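Local structure of TetR-family transcriptional regulator (Streptomyces coelicolor, 2G7L) at the interface of chains A and B. The protein probably binds operator DNA as a dimer through N-terminal helix-turn-helix domains and regulates transcription. Numbering follows the deposited sequence. Chains: chain A/B, TetR-family transcriptional regulator.

Contact 1: the interface of chains A and B. Residues chain A 146-147, 149-151; chain B 200-201, 203, 209.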
loop_
_atom_site.group_PDB
_atom_site.type_symbol
_atom_site.label_atom_id
_atom_site.label_comp_id
_atom_site.label_asym_id
_atom_site.label_seq_id
_atom_site.Cartn_x
_atom_site.Cartn_y
_atom_site.Cartn_z
ATOM N N ALA A 146 -0.643 16.618 -10.171
ATOM C CA ALA A 146 -1.934 16.080 -9.776
ATOM C C ALA A 146 -1.853 14.555 -9.506
ATOM O O ALA A 146 -2.249 14.125 -8.436
ATOM C CB ALA A 146 -2.984 16.391 -10.917
ATOM N N TRP A 147 -1.316 13.767 -10.470
ATOM C CA TRP A 147 -1.086 12.334 -10.278
ATOM C C TRP A 147 0.058 12.072 -9.310
ATOM O O TRP A 147 0.058 11.073 -8.568
ATOM C CB TRP A 147 -0.896 11.646 -11.625
ATOM C CG TRP A 147 -2.151 11.590 -12.467
ATOM C CD1 TRP A 147 -3.253 12.345 -12.326
ATOM C CD2 TRP A 147 -2.398 10.719 -13.591
ATOM N NE1 TRP A 147 -4.199 12.036 -13.341
ATOM C CE2 TRP A 147 -3.670 11.040 -14.115
ATOM C CE3 TRP A 147 -1.672 9.681 -14.185
ATOM C CZ2 TRP A 147 -4.237 10.351 -15.216
ATOM C CZ3 TRP A 147 -2.214 9.031 -15.270
ATOM C CH2 TRP A 147 -3.476 9.364 -15.777
ATOM N N VAL A 149 0.969 13.773 -6.411
ATOM C CA VAL A 149 0.696 13.844 -4.966
ATOM C C VAL A 149 -0.083 12.574 -4.501
ATOM O O VAL A 149 0.145 12.154 -3.423
ATOM C CB VAL A 149 -0.128 15.153 -4.574
ATOM C CG1 VAL A 149 0.748 16.458 -4.830
ATOM C CG2 VAL A 149 -1.338 15.227 -5.418
ATOM N N ASP A 150 -1.020 12.049 -5.296
ATOM C CA ASP A 150 -1.612 10.715 -5.066
ATOM C C ASP A 150 -0.544 9.629 -4.837
ATOM O O ASP A 150 -0.565 8.885 -3.830
ATOM C CB ASP A 150 -2.466 10.365 -6.289
ATOM C CG ASP A 150 -3.937 10.817 -6.135
ATOM O OD1 ASP A 150 -4.187 11.858 -5.451
ATOM O OD2 ASP A 150 -4.853 10.118 -6.683
ATOM N N LYS A 151 0.469 9.592 -5.711
ATOM C CA LYS A 151 1.574 8.635 -5.594
ATOM C C LYS A 151 2.428 8.859 -4.395
ATOM O O LYS A 151 2.801 7.899 -3.741
ATOM C CB LYS A 151 2.466 8.648 -6.868
ATOM C CG LYS A 151 1.838 7.767 -7.953
ATOM C CD LYS A 151 1.165 8.502 -9.117
ATOM C CE LYS A 151 -0.196 7.786 -9.713
ATOM N NZ LYS A 151 -1.386 8.721 -9.329
ATOM N N LEU B 200 -7.917 16.562 -13.305
ATOM C CA LEU B 200 -6.881 15.513 -13.378
ATOM C C LEU B 200 -6.553 14.883 -12.018
ATOM O O LEU B 200 -6.129 13.723 -11.964
ATOM C CB LEU B 200 -5.578 16.011 -14.060
ATOM C CG LEU B 200 -5.517 15.988 -15.588
ATOM C CD1 LEU B 200 -4.165 16.486 -16.071
ATOM C CD2 LEU B 200 -5.793 14.611 -16.165
ATOM N N LEU B 201 -6.732 15.636 -10.936
ATOM C CA LEU B 201 -6.453 15.134 -9.594
ATOM C C LEU B 201 -7.286 13.836 -9.332
ATOM O O LEU B 201 -6.851 12.910 -8.649
ATOM C CB LEU B 201 -6.769 16.219 -8.593
ATOM C CG LEU B 201 -6.507 15.993 -7.113
ATOM C CD1 LEU B 201 -5.102 15.491 -7.014
ATOM C CD2 LEU B 201 -6.709 17.266 -6.288
ATOM N N ALA B 203 -8.886 12.193 -12.208
ATOM C CA ALA B 203 -9.016 11.473 -13.485
ATOM C C ALA B 203 -8.068 10.265 -13.741
ATOM O O ALA B 203 -7.019 10.073 -13.060
ATOM C CB ALA B 203 -9.006 12.463 -14.671
ATOM N N ARG B 209 -3.231 5.006 -14.439
ATOM C CA ARG B 209 -2.406 5.425 -13.321
ATOM C C ARG B 209 -1.239 4.492 -13.131
ATOM O O ARG B 209 -0.165 4.896 -12.761
ATOM C CB ARG B 209 -3.267 5.499 -12.051
ATOM C CG ARG B 209 -4.457 6.549 -12.126
ATOM C CD ARG B 209 -3.923 7.915 -11.856
ATOM N NE ARG B 209 -4.950 8.928 -11.638
ATOM C CZ ARG B 209 -4.954 9.750 -10.606
ATOM N NH1 ARG B 209 -5.957 10.606 -10.484
ATOM N NH2 ARG B 209 -3.965 9.705 -9.686
#

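Contact 2: the interface of chains A and B. Residues chain A 212, 215-216, 219-220, 223; chain B 220, 223-224.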
loop_
_atom_site.group_PDB
_atom_site.type_symbol
_atom_site.label_atom_id
_atom_site.label_comp_id
_atom_site.label_asym_id
_atom_site.label_seq_id
_atom_site.Cartn_x
_atom_site.Cartn_y
_atom_site.Cartn_z
ATOM N N TRP A 212 14.924 7.571 0.499
ATOM C CA TRP A 212 15.127 7.196 -0.908
ATOM C C TRP A 212 13.845 7.209 -1.747
ATOM O O TRP A 212 13.850 7.767 -2.815
ATOM C CB TRP A 212 15.827 5.802 -1.000
ATOM C CG TRP A 212 16.262 5.482 -2.386
ATOM C CD1 TRP A 212 17.262 6.096 -3.083
ATOM C CD2 TRP A 212 15.693 4.497 -3.277
ATOM N NE1 TRP A 212 17.357 5.570 -4.333
ATOM C CE2 TRP A 212 16.429 4.576 -4.491
ATOM C CE3 TRP A 212 14.638 3.560 -3.167
ATOM C CZ2 TRP A 212 16.157 3.764 -5.594
ATOM C CZ3 TRP A 212 14.332 2.784 -4.271
ATOM C CH2 TRP A 212 15.122 2.861 -5.468
ATOM N N ASP A 215 12.744 10.837 -2.925
ATOM C CA ASP A 215 13.588 11.271 -4.103
ATOM C C ASP A 215 13.292 10.514 -5.370
ATOM O O ASP A 215 13.110 11.109 -6.412
ATOM C CB ASP A 215 15.071 11.133 -3.726
ATOM C CG ASP A 215 15.485 12.169 -2.706
ATOM O OD1 ASP A 215 15.011 13.309 -2.896
ATOM O OD2 ASP A 215 16.271 11.866 -1.760
ATOM N N VAL A 216 13.141 9.199 -5.280
ATOM C CA VAL A 216 12.807 8.426 -6.477
ATOM C C VAL A 216 11.531 8.949 -7.078
ATOM O O VAL A 216 11.393 9.131 -8.312
ATOM C CB VAL A 216 12.626 6.871 -6.107
ATOM C CG1 VAL A 216 12.056 6.106 -7.219
ATOM C CG2 VAL A 216 13.893 6.313 -5.638
ATOM N N ASN A 219 11.791 12.812 -8.358
ATOM C CA ASN A 219 12.560 12.730 -9.630
ATOM C C ASN A 219 11.737 12.129 -10.723
ATOM O O ASN A 219 11.612 12.667 -11.825
ATOM C CB ASN A 219 13.801 11.914 -9.400
ATOM C CG ASN A 219 14.799 12.680 -8.635
ATOM O OD1 ASN A 219 14.658 13.902 -8.539
ATOM N ND2 ASN A 219 15.806 12.004 -8.039
ATOM N N GLY A 220 11.084 11.011 -10.446
ATOM C CA GLY A 220 10.232 10.485 -11.537
ATOM C C GLY A 220 9.015 11.289 -11.882
ATOM O O GLY A 220 8.616 11.382 -13.032
ATOM N N ARG A 223 9.757 14.291 -14.069
ATOM C CA ARG A 223 10.253 14.027 -15.389
ATOM C C ARG A 223 9.436 13.168 -16.304
ATOM O O ARG A 223 9.747 13.050 -17.485
ATOM C CB ARG A 223 11.719 13.663 -15.361
ATOM C CG ARG A 223 12.049 12.297 -15.090
ATOM C CD ARG A 223 13.253 12.283 -14.134
ATOM N NE ARG A 223 13.900 13.589 -13.990
ATOM C CZ ARG A 223 15.043 13.805 -13.328
ATOM N NH1 ARG A 223 15.701 12.810 -12.736
ATOM N NH2 ARG A 223 15.537 15.045 -13.248
ATOM N N GLY B 220 12.590 7.220 -11.942
ATOM C CA GLY B 220 13.259 7.606 -10.679
ATOM C C GLY B 220 14.258 6.634 -10.128
ATOM O O GLY B 220 15.269 7.012 -9.556
ATOM N N ARG B 223 17.635 6.804 -11.836
ATOM C CA ARG B 223 18.378 8.022 -11.688
ATOM C C ARG B 223 18.702 8.501 -10.306
ATOM O O ARG B 223 19.466 9.447 -10.142
ATOM C CB ARG B 223 17.844 9.104 -12.597
ATOM C CG ARG B 223 16.728 9.864 -12.124
ATOM C CD ARG B 223 15.756 10.057 -13.300
ATOM N NE ARG B 223 16.328 9.690 -14.597
ATOM C CZ ARG B 223 15.735 9.897 -15.779
ATOM N NH1 ARG B 223 14.540 10.478 -15.863
ATOM N NH2 ARG B 223 16.345 9.508 -16.904
ATOM N N THR B 224 18.238 7.784 -9.295
ATOM C CA THR B 224 18.428 8.243 -7.912
ATOM C C THR B 224 19.330 7.315 -7.139
ATOM O O THR B 224 18.953 6.208 -6.860
ATOM C CB THR B 224 17.056 8.341 -7.141
ATOM O OG1 THR B 224 16.077 9.043 -7.917
ATOM C CG2 THR B 224 17.237 9.005 -5.830
#

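Contact 1: the interface of chains A and B
B:Arg209 lays its guanidinium flat over the indole of A:Trp147, the two planes only 7° apart, in a worked example of how an arginine can be shared between stacking and polar bonding. NE lies over the five-membered ring, 3.5 Å from the centroid of A:Trp147, a cation-pi contact, while the CD methylene covers the six-membered ring. The chain gets there by a bend at chi2 (-80°), after which it runs extended through chi3 across the indole face. The rotation of the group is fixed from its own chain: NE and NH1 grip the carbonyl oxygen of B:Ala203 side-on, each at 2.8 Å from that B:Ala203 O, and NH1 also donates to B:Leu201 O, all close to the guanidinium plane. NH2 points the other way, towards helix 142-161 of chain A, where it forms a salt bridge with A:Asp150 OD2 at 3.2 Å, weak as a hydrogen bond. A:Lys151 NZ donates to A:Trp147 O within its own helix; its short approach to B:Arg209 NH2, between two basic groups, is doubtful. At the indole rim, A:Trp147 NE1 makes a weak, bent hydrogen bond of 2.9 Å to B:Leu200 O. One residue on, B:Leu201 swings CG anti to its backbone N (chi1 -177°) and brings CD1 to 3.5 Å from A:Ala146 O, with A:Val149 CG2 slightly farther off. Shortening B:Arg209 to an alanine would remove the stacked group and is likely to uncover that indole face, leave A:Asp150 without its charged mate across the boundary and deprive the B:Ala203 carbonyl of the NE and NH1 donors. The patch thus joins helix 142-161 of one subunit to the 200-203 loop and helix 206-223 of the other, and is likely to help hold the C-terminal domains together as a dimer.

Contact 2: the interface of chains A and B
Helix 206-223 of chain A meets its counterpart from chain B through a glycine, the B:Gly220 CA lying 3.4 Å from A:Val216 O, an approach for which a residue without a side chain is well suited. Nearer the symmetry axis, A:Arg223 and B:Arg223 approach one another head-on across the two-fold with their guanidinium planes 82° apart, but the model is too tight there and the detail of this pair is doubtful. Just past the helix end, B:Thr224 shows how one small residue can use both its hydroxyl and its carbonyl in polar bonds. Its hydroxyl OG1 accepts from the amide ND2 of A:Asn219 at 3.0 Å, an almost straight bond (167° at H) lying in the amide plane, and donates to B:Gly220 O at 2.7 Å, tying the threonine back to its own helix. With OG1 beside its backbone N (chi1 -48°), the methyl CG2 is directed instead at A:Asp215 CB, 3.7 Å away, and stands over the NE1 side of the A:Trp212 indole, clear of its plane, on the same face as A:Val216 CG2. That valine methyl backs the A:Trp212 ring from within chain A and also faces B:Thr224 CB. The indole points its N-H at the B:Thr224 carbonyl: A:Trp212 NE1 lies 3.1 Å from B:Thr224 O, which sits in the ring plane, although the donor stands well above the carbonyl plane.

About 17 Å separates the C-alpha centres of contact 1 and contact 2, and both draw on helix 206-223. Near its start, the helix of chain B supplies the arginine of contact 1; the stretch from A:Trp212 onwards in chain A, with the helix end and following B:Thr224 of chain B, builds contact 2. Helix 142-161 and the 200-203 loop belong to contact 1 alone. Because the interface is symmetric, each contact has a twin with the chains exchanged, so the same helix is held along its length in both subunits. Such pairing fits the dimers typical of TetR regulators and would probably help set the spacing of the two DNA-binding domains.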